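PDB 6QGM: VirX1 from Cyanophage Syn10, which iodinates diverse substrates as a viral halogenase of the tryptophan halogenase family, probably with the help of a flavin cofactor. Local coordinates for residues Q174-K177 and E178-L182; K55-L59 and L60-D64; R299-S302 and K303-E307; F464-G468 and H469-P473; N374-G378 and Y379-A383. All blocks are in the same frame, centred on the assembly; numbering follows the deposited sequence.

Contacts 1 and 2 form one neighbourhood: their centres are 13 Å apart, and Tyr175 CE2 of contact 1 packs on Leu62 CD2 of contact 2 at 3.6 Å. Gln174 of contact 1 also lies near, without touching, the Gly11-Gly13-Gly16 pattern, which probably belongs to the flavin site of the Rossmann-type part. Contacts 4 and 5 have centres 44 Å apart within the chain, yet they meet between subunits of the trimer, His469 and Arg472 of contact 4 bonding to Arg376 and Gln375 of another copy. Contact 2 also touches that interface. Contact 3 stands apart, its nearest atoms about 16 Å from contact 4 and further from the others.

Contact 1: Q174-K177 and E178-L182; sequences QYLK and EKIAL
Lys179 and Ile180 donate their backbone N-H groups to Tyr175 and Leu176, carrying the ladder of helix 169-181 from residues 174-177 into 178-182. Lys179 N lies 2.9 Å from Tyr175 O and approaches nearly along the C=O axis. After that the turn widens. Leu176 O accepts from two donors, Ile180 N at 3.0 Å, above the carbonyl plane, and Ala181 N at 2.9 Å, in that plane. The Ala181 bond is the straighter, at 171°, and spans five residues; Leu182 N repeats that spacing by bonding to Lys177 O at 2.9 Å. These two bonds are the evidence for a pi-type turn at 178-181.

Among the side chains, Lys179 sets its CG over the centre of one face of the Tyr175 ring. This CG sits 3.6 Å from the ring centroid and only 13° off the ring normal, a CH-pi contact. Tyr175 supplies the face with its CG anti to the backbone N (chi1 -174°), and the two side chains cross at about a right angle. Leu176 and Ile180 instead run side by side, with Leu176 CD2 3.9 Å from Ile180 CD1. Lys177 and Leu182 do the same, Lys177 CG meeting Leu182 CD1 at 3.9 Å.

Each pair has its own neighbour: Leu176 and Ile180 pack on helix 14-26 through Ala21, Tyr175 reaches Leu62 in the loop after helix 52-59 and Trp67 of helix 64-67, and Lys177 and Leu182 rest on His188 of strand 187-198.

Contact 2: K55-L59 and L60-D64; sequences KFLHL and LDLKD
Leu62 and Asp61 bond back to Leu57 and His58, and these backbone links close the end of helix 52-59. Leu62 N reaches Leu57 O at 3.0 Å in a nearly straight bond of 168°, while Asp61 N lies 3.1 Å from His58 O, well above that carbonyl's plane. Leu60 N still makes a helical bond to Phe56 O, also 3.1 Å, and adds a weak one to Leu57 O.

Two apolar contacts join the same residues, Phe56 with Leu60 and Leu57 with Leu62. Leu60 comes over one face of the Phe56 ring: its CG stands 4.3 Å above the plane, displaced toward the rim, and its CD1 touches Phe56 CE2 at 3.4 Å. The Phe56 ring lies beside its own carbonyl carbon (chi1 -179°), which brings this face to Leu60. Leu57 and Leu62 cross at about a right angle, Leu57 CD2 meeting Leu62 CD1 at 3.6 Å. Beyond the segments, Leu60 and Leu62 continue onto Leu176 of helix 169-181.

Asp61 has two salt-bridge partners, OD1 with Lys478 of the second subunit and OD2 with Lys25, so its carboxylate ties the turn both to Lys25 of its own chain and to the second subunit. The contact of His58 is aromatic: its ring stacks with that of Trp161.

The positive phi of Asp61 (64°), with one bond spanning five residues enclosing another spanning three, defines a Schellman motif. Leu57 and Leu62 provide its usual apolar pair across the turn, before Lys63 occupies the N-cap position of helix 64-67.

Contact 3: R299-S302 and K303-E307; sequences RFVS and KDDAE
Ala306 N donates to Ser302 O at 3.0 Å, a nearly straight bond of 163° that makes the first turn of helix 303-314 directly after the loop that ends at Ser302.

The Ser302 side chain serves the turn as well. Its OG accepts from Asp305 N at 3.0 Å, which makes Ser302 a true N-cap. The hydroxyl is carried there by a first torsion that places OG between the backbone N and the carbonyl carbon (chi1 73°), bending it back over the helix start. Asp305 does not reciprocate: its nearer carboxylate oxygen, OD2, stays 4.8 Å from Ser302 N, so the arrangement is a single cap and not a capping box.

Val301, just before the cap, adds an apolar contact. Its CG2 meets Asp305 CB at 3.4 Å, the two side chains crossing at a slant, and its CG1 approaches Ala306 CB at 4.2 Å. Val301 and Ala306, one before and four after the N-cap, occupy the positions of a hydrophobic staple, here a loose one. Tyr296 of strand 290-296 packs on both Val301 and Ala306, seating the helix start against the sheet.

Ser302 O thus takes the first regular helical bond, from Ala306 N, while OG stands in for the missing backbone acceptor of Asp305 N. The carboxylates of Asp304 and Asp305 at the same end would probably interact favourably with the helix dipole.

Contact 4: F464-G468 and H469-P473; sequences FIIAG and HGLRP
A Schellman motif ends helix 462-468, with Leu471 and Gly470 bonding back to Ile466 and Ala467. Leu471 N reaches Ile466 O at 2.9 Å, with 156° at the hydrogen, and inside that loop Gly470 N lies 3.0 Å from Ala467 O, above the carbonyl plane. The turn before keeps its ordinary helical bond, His469 N to Ile465 O at 3.0 Å.

Leu471 drops across Ile466 at about a right angle, its CD1 3.6 Å from Ile466 CB and 4.0 Å from Ile466 CG2. These two residues flank the outer bond of the Schellman motif, the usual place for its apolar pair, and the chain leaves helical geometry between them at Gly470, whose phi is 94°. With Ile466 CG1 between the backbone N and the carbonyl carbon (chi1 65°), CG2 lies beside the backbone N, where Leu471 CD1 meets it as well as CB.

Ile465 and His469, one turn apart, lie side by side, with Ile465 CG2 4.0 Å from His469 CD2. The polar end of the buried imidazole is held elsewhere: His469 NE2 bonds to His406 O of helix 382-408, and Phe92 meets the ring edge-to-face. Arg85 NH1 binds Gly468 O at the helix end. The loop that leaves the helix faces the third subunit, where Arg376 NH1 binds His469 O and Gln375 OE1 accepts from Arg472 N.

Contact 5: N374-G378 and Y379-A383; sequences NQRDG and YVTQA
A chi1 of -178° swings the Tyr379 ring to the carbonyl side of its residue, while Arg376 carries CG beside its backbone N and bends at chi3; the two side chains therefore run side by side in the same direction. They leave from the ends of a type I' beta turn, Arg376 to Tyr379, closed by Tyr379 N donating to Arg376 O at 3.0 Å with 157° at the hydrogen. Asp377 and Gly378 hold its two corners with positive phi. The turn links helix 360-373 to helix 382-408.

Guanidinium and phenol planes stand 81° apart. The tyrosine's edge is set over a guanidinium face, CD2 lying 3.8 Å above the plane of the Arg376 group, while Arg376 NH2 is 3.8 Å from Tyr379 CE2. The cation thus sits at the ring's edge, which rules out a face-on cation-pi stack. Arg376 NH2 also touches Thr381 CG2 at 3.6 Å.

Glu384 joins these last two side chains, its OE1 forming a salt bridge with Arg376 NH2 and a hydrogen bond with OG1 of Thr381, the N-cap residue of helix 382-408. Arg376 NH1 bonds to Tyr409 O of the second subunit, and Tyr379 OH to that subunit's Ser410 O.

Contact 1: Q174-K177 and E178-L182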
# COMPACT_ATOMS: atom_id res chain seq x y z
N GLN B 174 -9.51 16.38 39.16
CA GLN B 174 -10.24 16.59 40.44
C GLN B 174 -11.75 16.58 40.15
O GLN B 174 -12.49 16.08 41.01
CB GLN B 174 -9.79 17.87 41.14
CG GLN B 174 -8.40 17.75 41.75
CD GLN B 174 -8.32 16.58 42.70
OE1 GLN B 174 -7.84 15.51 42.35
NE2 GLN B 174 -8.84 16.76 43.90
N TYR B 175 -12.18 17.09 39.00
CA TYR B 175 -13.61 17.13 38.63
C TYR B 175 -14.09 15.69 38.37
O TYR B 175 -15.08 15.26 39.01
CB TYR B 175 -13.84 18.04 37.43
CG TYR B 175 -15.30 18.24 37.09
CD1 TYR B 175 -16.08 19.16 37.75
CD2 TYR B 175 -15.89 17.47 36.10
CE1 TYR B 175 -17.42 19.31 37.44
CE2 TYR B 175 -17.22 17.62 35.76
CZ TYR B 175 -17.99 18.55 36.43
OH TYR B 175 -19.30 18.71 36.10
N LEU B 176 -13.39 14.97 37.49
CA LEU B 176 -13.71 13.58 37.11
C LEU B 176 -13.76 12.72 38.38
O LEU B 176 -14.64 11.86 38.48
CB LEU B 176 -12.65 13.08 36.13
CG LEU B 176 -12.67 13.74 34.75
CD1 LEU B 176 -11.70 13.06 33.81
CD2 LEU B 176 -14.08 13.71 34.16
N LYS B 177 -12.86 12.97 39.32
CA LYS B 177 -12.76 12.28 40.64
C LYS B 177 -14.08 12.44 41.41
O LYS B 177 -14.70 11.40 41.74
CB LYS B 177 -11.59 12.86 41.43
CG LYS B 177 -11.35 12.22 42.80
CD LYS B 177 -10.17 12.82 43.52
CE LYS B 177 -10.57 13.78 44.61
NZ LYS B 177 -9.52 13.84 45.64
N GLU B 178 -14.49 13.68 41.68
CA GLU B 178 -15.61 14.00 42.60
C GLU B 178 -16.95 13.66 41.94
O GLU B 178 -17.84 13.17 42.67
CB GLU B 178 -15.57 15.45 43.09
CG GLU B 178 -15.10 16.55 42.16
CD GLU B 178 -14.73 17.82 42.91
OE1 GLU B 178 -15.61 18.35 43.64
OE2 GLU B 178 -13.54 18.29 42.78
N LYS B 179 -17.08 13.87 40.62
CA LYS B 179 -18.38 13.81 39.89
C LYS B 179 -18.64 12.43 39.28
O LYS B 179 -19.81 12.05 39.22
CB LYS B 179 -18.43 14.86 38.79
CG LYS B 179 -18.27 16.30 39.23
CD LYS B 179 -19.18 16.80 40.33
CE LYS B 179 -18.53 17.92 41.12
NZ LYS B 179 -19.50 18.68 41.94
N ILE B 180 -17.61 11.73 38.81
CA ILE B 180 -17.78 10.45 38.05
C ILE B 180 -17.13 9.29 38.82
O ILE B 180 -17.88 8.34 39.16
CB ILE B 180 -17.25 10.57 36.60
CG1 ILE B 180 -17.92 11.74 35.88
CG2 ILE B 180 -17.41 9.26 35.85
CD1 ILE B 180 -17.54 11.89 34.42
N ALA B 181 -15.83 9.34 39.09
CA ALA B 181 -15.04 8.18 39.57
C ALA B 181 -15.52 7.74 40.96
O ALA B 181 -15.96 6.58 41.09
CB ALA B 181 -13.56 8.50 39.55
N LEU B 182 -15.43 8.61 41.96
CA LEU B 182 -15.75 8.23 43.36
C LEU B 182 -17.21 7.81 43.46
O LEU B 182 -17.51 6.73 43.96
CB LEU B 182 -15.41 9.39 44.31
CG LEU B 182 -13.94 9.74 44.43
CD1 LEU B 182 -13.72 10.74 45.56
CD2 LEU B 182 -13.11 8.49 44.65

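Contact 2: K55-L59 and L60-D64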
# COMPACT_ATOMS: atom_id res chain seq x y z
N LYS B 55 -14.72 13.61 21.83
CA LYS B 55 -15.21 12.21 21.86
C LYS B 55 -15.19 11.70 23.31
O LYS B 55 -16.17 11.07 23.74
CB LYS B 55 -14.34 11.29 21.01
CG LYS B 55 -14.79 9.84 20.85
CD LYS B 55 -13.63 8.89 20.66
CE LYS B 55 -14.12 7.57 20.12
NZ LYS B 55 -13.05 6.86 19.38
N PHE B 56 -14.09 11.96 24.03
CA PHE B 56 -13.91 11.58 25.45
C PHE B 56 -15.04 12.24 26.26
O PHE B 56 -15.77 11.53 26.99
CB PHE B 56 -12.51 11.96 25.96
CG PHE B 56 -12.25 11.57 27.39
CD1 PHE B 56 -11.80 10.29 27.70
CD2 PHE B 56 -12.47 12.46 28.43
CE1 PHE B 56 -11.62 9.92 29.02
CE2 PHE B 56 -12.26 12.09 29.74
CZ PHE B 56 -11.83 10.82 30.04
N LEU B 57 -15.19 13.55 26.12
CA LEU B 57 -16.22 14.32 26.88
C LEU B 57 -17.61 13.75 26.58
O LEU B 57 -18.39 13.56 27.55
CB LEU B 57 -16.11 15.80 26.49
CG LEU B 57 -14.88 16.52 27.03
CD1 LEU B 57 -14.68 17.85 26.31
CD2 LEU B 57 -14.99 16.70 28.54
N HIS B 58 -17.90 13.47 25.31
CA HIS B 58 -19.22 12.96 24.85
C HIS B 58 -19.47 11.56 25.44
O HIS B 58 -20.60 11.31 25.90
CB HIS B 58 -19.31 13.06 23.31
CG HIS B 58 -19.80 14.39 22.82
ND1 HIS B 58 -21.15 14.66 22.69
CD2 HIS B 58 -19.15 15.52 22.45
CE1 HIS B 58 -21.31 15.90 22.26
NE2 HIS B 58 -20.10 16.44 22.10
N LEU B 59 -18.43 10.72 25.49
CA LEU B 59 -18.49 9.34 26.06
C LEU B 59 -18.81 9.41 27.56
O LEU B 59 -19.44 8.46 28.06
CB LEU B 59 -17.15 8.62 25.84
CG LEU B 59 -16.92 8.04 24.44
CD1 LEU B 59 -15.45 7.73 24.24
CD2 LEU B 59 -17.77 6.79 24.23
N LEU B 60 -18.40 10.48 28.25
CA LEU B 60 -18.62 10.65 29.72
C LEU B 60 -19.83 11.55 30.00
O LEU B 60 -20.07 11.80 31.20
CB LEU B 60 -17.36 11.24 30.36
CG LEU B 60 -16.13 10.33 30.36
CD1 LEU B 60 -15.06 10.89 31.28
CD2 LEU B 60 -16.47 8.92 30.79
N ASP B 61 -20.52 12.03 28.95
CA ASP B 61 -21.76 12.86 29.02
C ASP B 61 -21.48 14.21 29.67
O ASP B 61 -22.41 14.78 30.27
CB ASP B 61 -22.87 12.16 29.81
CG ASP B 61 -23.53 10.99 29.09
OD1 ASP B 61 -23.92 11.17 27.90
OD2 ASP B 61 -23.66 9.92 29.74
N LEU B 62 -20.26 14.74 29.55
CA LEU B 62 -19.83 15.99 30.22
C LEU B 62 -20.27 17.18 29.36
O LEU B 62 -19.76 17.30 28.25
CB LEU B 62 -18.31 15.97 30.39
CG LEU B 62 -17.80 15.04 31.49
CD1 LEU B 62 -16.32 14.76 31.32
CD2 LEU B 62 -18.06 15.61 32.87
N LYS B 63 -21.16 18.02 29.89
CA LYS B 63 -21.62 19.29 29.26
C LYS B 63 -20.63 20.41 29.62
O LYS B 63 -20.27 20.53 30.81
CB LYS B 63 -23.04 19.66 29.71
CG LYS B 63 -24.12 18.60 29.55
CD LYS B 63 -24.07 17.84 28.25
CE LYS B 63 -25.01 16.64 28.21
NZ LYS B 63 -24.43 15.48 27.47
N ASP B 64 -20.24 21.23 28.63
CA ASP B 64 -19.30 22.38 28.77
C ASP B 64 -19.65 23.21 30.02
O ASP B 64 -18.74 23.58 30.77
CB ASP B 64 -19.32 23.23 27.50
CG ASP B 64 -18.62 22.60 26.30
OD1 ASP B 64 -18.07 21.48 26.43
OD2 ASP B 64 -18.64 23.25 25.23

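Contact 3: R299-S302 and K303-E307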
# COMPACT_ATOMS: atom_id res chain seq x y z
N ARG B 299 21.05 20.23 23.24
CA ARG B 299 22.07 20.10 22.17
C ARG B 299 22.56 21.47 21.68
O ARG B 299 23.72 21.55 21.21
CB ARG B 299 21.48 19.46 20.91
CG ARG B 299 21.44 17.93 20.86
CD ARG B 299 21.79 17.35 19.50
NE ARG B 299 20.64 16.87 18.75
CZ ARG B 299 20.43 17.05 17.46
NH1 ARG B 299 19.31 16.59 16.92
NH2 ARG B 299 21.29 17.74 16.70
N PHE B 300 21.70 22.50 21.73
CA PHE B 300 21.97 23.80 21.08
C PHE B 300 22.02 24.95 22.09
O PHE B 300 22.43 26.05 21.67
CB PHE B 300 20.94 24.05 19.98
CG PHE B 300 21.01 23.08 18.84
CD1 PHE B 300 21.96 23.21 17.84
CD2 PHE B 300 20.11 22.03 18.75
CE1 PHE B 300 22.02 22.31 16.80
CE2 PHE B 300 20.15 21.14 17.68
CZ PHE B 300 21.13 21.26 16.73
N VAL B 301 21.59 24.75 23.35
CA VAL B 301 21.49 25.85 24.36
C VAL B 301 21.53 25.26 25.78
O VAL B 301 20.96 24.17 26.01
CB VAL B 301 20.22 26.70 24.12
CG1 VAL B 301 18.94 25.93 24.43
CG2 VAL B 301 20.25 28.02 24.87
N SER B 302 22.19 25.97 26.69
CA SER B 302 22.24 25.69 28.15
C SER B 302 20.88 25.98 28.79
O SER B 302 20.09 26.76 28.21
CB SER B 302 23.30 26.51 28.81
OG SER B 302 22.93 27.88 28.90
N LYS B 303 20.63 25.41 29.97
CA LYS B 303 19.41 25.65 30.78
C LYS B 303 19.31 27.15 31.10
O LYS B 303 18.22 27.75 30.91
CB LYS B 303 19.44 24.75 32.01
CG LYS B 303 18.15 24.71 32.80
CD LYS B 303 18.25 23.93 34.09
CE LYS B 303 18.29 24.84 35.29
NZ LYS B 303 19.01 24.25 36.45
N ASP B 304 20.42 27.76 31.53
CA ASP B 304 20.50 29.18 31.97
C ASP B 304 20.19 30.12 30.80
O ASP B 304 19.47 31.11 31.01
CB ASP B 304 21.89 29.52 32.51
CG ASP B 304 22.18 29.01 33.92
OD1 ASP B 304 21.51 28.05 34.36
OD2 ASP B 304 23.09 29.58 34.55
N ASP B 305 20.75 29.82 29.62
CA ASP B 305 20.56 30.62 28.38
C ASP B 305 19.10 30.53 27.92
O ASP B 305 18.55 31.58 27.53
CB ASP B 305 21.50 30.16 27.27
CG ASP B 305 22.93 30.65 27.36
OD1 ASP B 305 23.32 31.14 28.45
OD2 ASP B 305 23.64 30.54 26.33
N ALA B 306 18.51 29.33 27.91
CA ALA B 306 17.10 29.09 27.52
C ALA B 306 16.15 29.88 28.43
O ALA B 306 15.12 30.40 27.93
CB ALA B 306 16.80 27.63 27.58
N GLU B 307 16.47 29.98 29.72
CA GLU B 307 15.63 30.67 30.73
C GLU B 307 15.72 32.19 30.53
O GLU B 307 14.70 32.89 30.72
CB GLU B 307 16.04 30.28 32.13
CG GLU B 307 15.23 31.01 33.19
CD GLU B 307 15.32 30.43 34.57
OE1 GLU B 307 15.36 29.18 34.65
OE2 GLU B 307 15.36 31.21 35.55

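Contact 4: F464-G468 and H469-P473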
# COMPACT_ATOMS: atom_id res chain seq x y z
N PHE B 464 -2.13 22.82 5.95
CA PHE B 464 -2.11 24.11 6.68
C PHE B 464 -0.67 24.51 7.04
O PHE B 464 -0.34 25.70 7.01
CB PHE B 464 -2.96 24.04 7.95
CG PHE B 464 -4.43 23.90 7.70
CD1 PHE B 464 -5.22 25.00 7.42
CD2 PHE B 464 -5.02 22.64 7.73
CE1 PHE B 464 -6.58 24.86 7.18
CE2 PHE B 464 -6.38 22.50 7.49
CZ PHE B 464 -7.15 23.61 7.19
N ILE B 465 0.16 23.53 7.36
CA ILE B 465 1.57 23.72 7.84
C ILE B 465 2.46 24.14 6.66
O ILE B 465 3.13 25.19 6.79
CB ILE B 465 2.07 22.45 8.54
CG1 ILE B 465 1.19 22.05 9.73
CG2 ILE B 465 3.53 22.61 8.97
CD1 ILE B 465 0.89 23.18 10.69
N ILE B 466 2.48 23.38 5.57
CA ILE B 466 3.34 23.70 4.38
C ILE B 466 2.81 24.95 3.66
O ILE B 466 3.64 25.71 3.12
CB ILE B 466 3.52 22.49 3.44
CG1 ILE B 466 2.21 22.04 2.78
CG2 ILE B 466 4.20 21.34 4.17
CD1 ILE B 466 2.38 20.90 1.81
N ALA B 467 1.49 25.19 3.67
CA ALA B 467 0.87 26.46 3.19
C ALA B 467 1.45 27.64 3.98
O ALA B 467 1.92 28.61 3.33
CB ALA B 467 -0.63 26.42 3.32
N GLY B 468 1.42 27.56 5.32
CA GLY B 468 1.89 28.61 6.24
C GLY B 468 3.37 28.84 6.11
O GLY B 468 3.81 29.98 6.38
N HIS B 469 4.13 27.82 5.73
CA HIS B 469 5.61 27.91 5.54
C HIS B 469 5.91 28.48 4.15
O HIS B 469 7.09 28.68 3.85
CB HIS B 469 6.27 26.55 5.76
CG HIS B 469 6.55 26.24 7.19
ND1 HIS B 469 6.98 27.19 8.09
CD2 HIS B 469 6.52 25.07 7.87
CE1 HIS B 469 7.18 26.62 9.27
NE2 HIS B 469 6.90 25.31 9.16
N GLY B 470 4.88 28.72 3.33
CA GLY B 470 4.97 29.43 2.04
C GLY B 470 5.16 28.50 0.86
O GLY B 470 5.69 28.93 -0.15
N LEU B 471 4.69 27.26 0.96
CA LEU B 471 4.72 26.29 -0.17
C LEU B 471 3.35 26.25 -0.86
O LEU B 471 2.35 26.52 -0.22
CB LEU B 471 5.14 24.92 0.36
CG LEU B 471 6.52 24.84 0.99
CD1 LEU B 471 6.62 23.68 1.97
CD2 LEU B 471 7.59 24.72 -0.06
N ARG B 472 3.35 25.92 -2.15
CA ARG B 472 2.18 25.82 -3.06
C ARG B 472 2.26 24.53 -3.86
O ARG B 472 3.35 24.07 -4.18
CB ARG B 472 2.19 27.02 -4.01
CG ARG B 472 1.92 28.34 -3.32
CD ARG B 472 2.13 29.53 -4.24
NE ARG B 472 3.41 29.47 -4.92
CZ ARG B 472 4.59 29.60 -4.32
NH1 ARG B 472 4.67 29.79 -3.02
NH2 ARG B 472 5.70 29.54 -5.03
N PRO B 473 1.13 23.88 -4.23
CA PRO B 473 1.17 22.63 -4.99
C PRO B 473 1.86 22.80 -6.35
O PRO B 473 2.64 21.93 -6.70
CB PRO B 473 -0.30 22.20 -5.16
CG PRO B 473 -1.12 23.43 -4.79
CD PRO B 473 -0.24 24.32 -3.92

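Contact 5: N374-G378 and Y379-A383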
# COMPACT_ATOMS: atom_id res chain seq x y z
N ASN B 374 -14.81 -4.03 27.06
CA ASN B 374 -16.27 -4.14 26.77
C ASN B 374 -16.54 -5.15 25.66
O ASN B 374 -17.72 -5.42 25.38
CB ASN B 374 -16.91 -2.79 26.42
CG ASN B 374 -16.95 -1.87 27.62
OD1 ASN B 374 -16.77 -2.32 28.75
ND2 ASN B 374 -17.16 -0.60 27.37
N GLN B 375 -15.50 -5.74 25.09
CA GLN B 375 -15.61 -6.71 23.98
C GLN B 375 -16.21 -8.02 24.52
O GLN B 375 -17.31 -8.37 24.07
CB GLN B 375 -14.23 -6.82 23.32
CG GLN B 375 -14.24 -7.36 21.91
CD GLN B 375 -14.89 -6.46 20.88
OE1 GLN B 375 -16.02 -6.70 20.48
NE2 GLN B 375 -14.17 -5.45 20.41
N ARG B 376 -15.56 -8.71 25.46
CA ARG B 376 -16.08 -10.00 26.03
C ARG B 376 -15.93 -10.01 27.55
O ARG B 376 -15.25 -10.89 28.10
CB ARG B 376 -15.40 -11.20 25.36
CG ARG B 376 -15.61 -11.26 23.85
CD ARG B 376 -14.85 -12.36 23.18
NE ARG B 376 -13.43 -12.06 23.00
CZ ARG B 376 -12.58 -12.87 22.39
NH1 ARG B 376 -12.99 -14.01 21.85
NH2 ARG B 376 -11.31 -12.51 22.28
N ASP B 377 -16.57 -9.05 28.21
CA ASP B 377 -16.72 -8.93 29.68
C ASP B 377 -15.35 -8.94 30.36
O ASP B 377 -15.25 -9.51 31.43
CB ASP B 377 -17.64 -10.05 30.19
CG ASP B 377 -18.02 -9.92 31.65
OD1 ASP B 377 -18.09 -8.77 32.13
OD2 ASP B 377 -18.22 -10.97 32.29
N GLY B 378 -14.34 -8.31 29.75
CA GLY B 378 -13.01 -8.15 30.37
C GLY B 378 -12.04 -9.24 29.95
O GLY B 378 -10.85 -9.16 30.31
N TYR B 379 -12.50 -10.21 29.15
CA TYR B 379 -11.61 -11.19 28.47
C TYR B 379 -10.97 -10.51 27.26
O TYR B 379 -11.67 -9.83 26.48
CB TYR B 379 -12.31 -12.49 28.07
CG TYR B 379 -11.36 -13.48 27.44
CD1 TYR B 379 -10.56 -14.31 28.22
CD2 TYR B 379 -11.21 -13.54 26.07
CE1 TYR B 379 -9.66 -15.20 27.64
CE2 TYR B 379 -10.31 -14.41 25.47
CZ TYR B 379 -9.54 -15.25 26.26
OH TYR B 379 -8.66 -16.11 25.66
N VAL B 380 -9.66 -10.72 27.14
CA VAL B 380 -8.72 -10.14 26.13
C VAL B 380 -7.69 -11.22 25.77
O VAL B 380 -7.24 -11.95 26.68
CB VAL B 380 -8.04 -8.87 26.68
CG1 VAL B 380 -7.03 -8.30 25.70
CG2 VAL B 380 -9.05 -7.81 27.11
N THR B 381 -7.34 -11.33 24.50
CA THR B 381 -6.30 -12.26 23.99
C THR B 381 -4.99 -11.48 23.83
O THR B 381 -5.04 -10.23 23.77
CB THR B 381 -6.75 -12.92 22.68
OG1 THR B 381 -6.97 -11.90 21.70
CG2 THR B 381 -8.00 -13.74 22.87
N GLN B 382 -3.87 -12.19 23.75
CA GLN B 382 -2.55 -11.60 23.44
C GLN B 382 -2.64 -10.91 22.07
O GLN B 382 -2.06 -9.82 21.93
CB GLN B 382 -1.44 -12.66 23.46
CG GLN B 382 -0.04 -12.07 23.35
CD GLN B 382 0.20 -10.98 24.37
OE1 GLN B 382 0.00 -11.17 25.56
NE2 GLN B 382 0.60 -9.81 23.91
N ALA B 383 -3.38 -11.49 21.12
CA ALA B 383 -3.62 -10.90 19.78
C ALA B 383 -4.19 -9.48 19.92
O ALA B 383 -3.71 -8.57 19.23
CB ALA B 383 -4.53 -11.79 18.98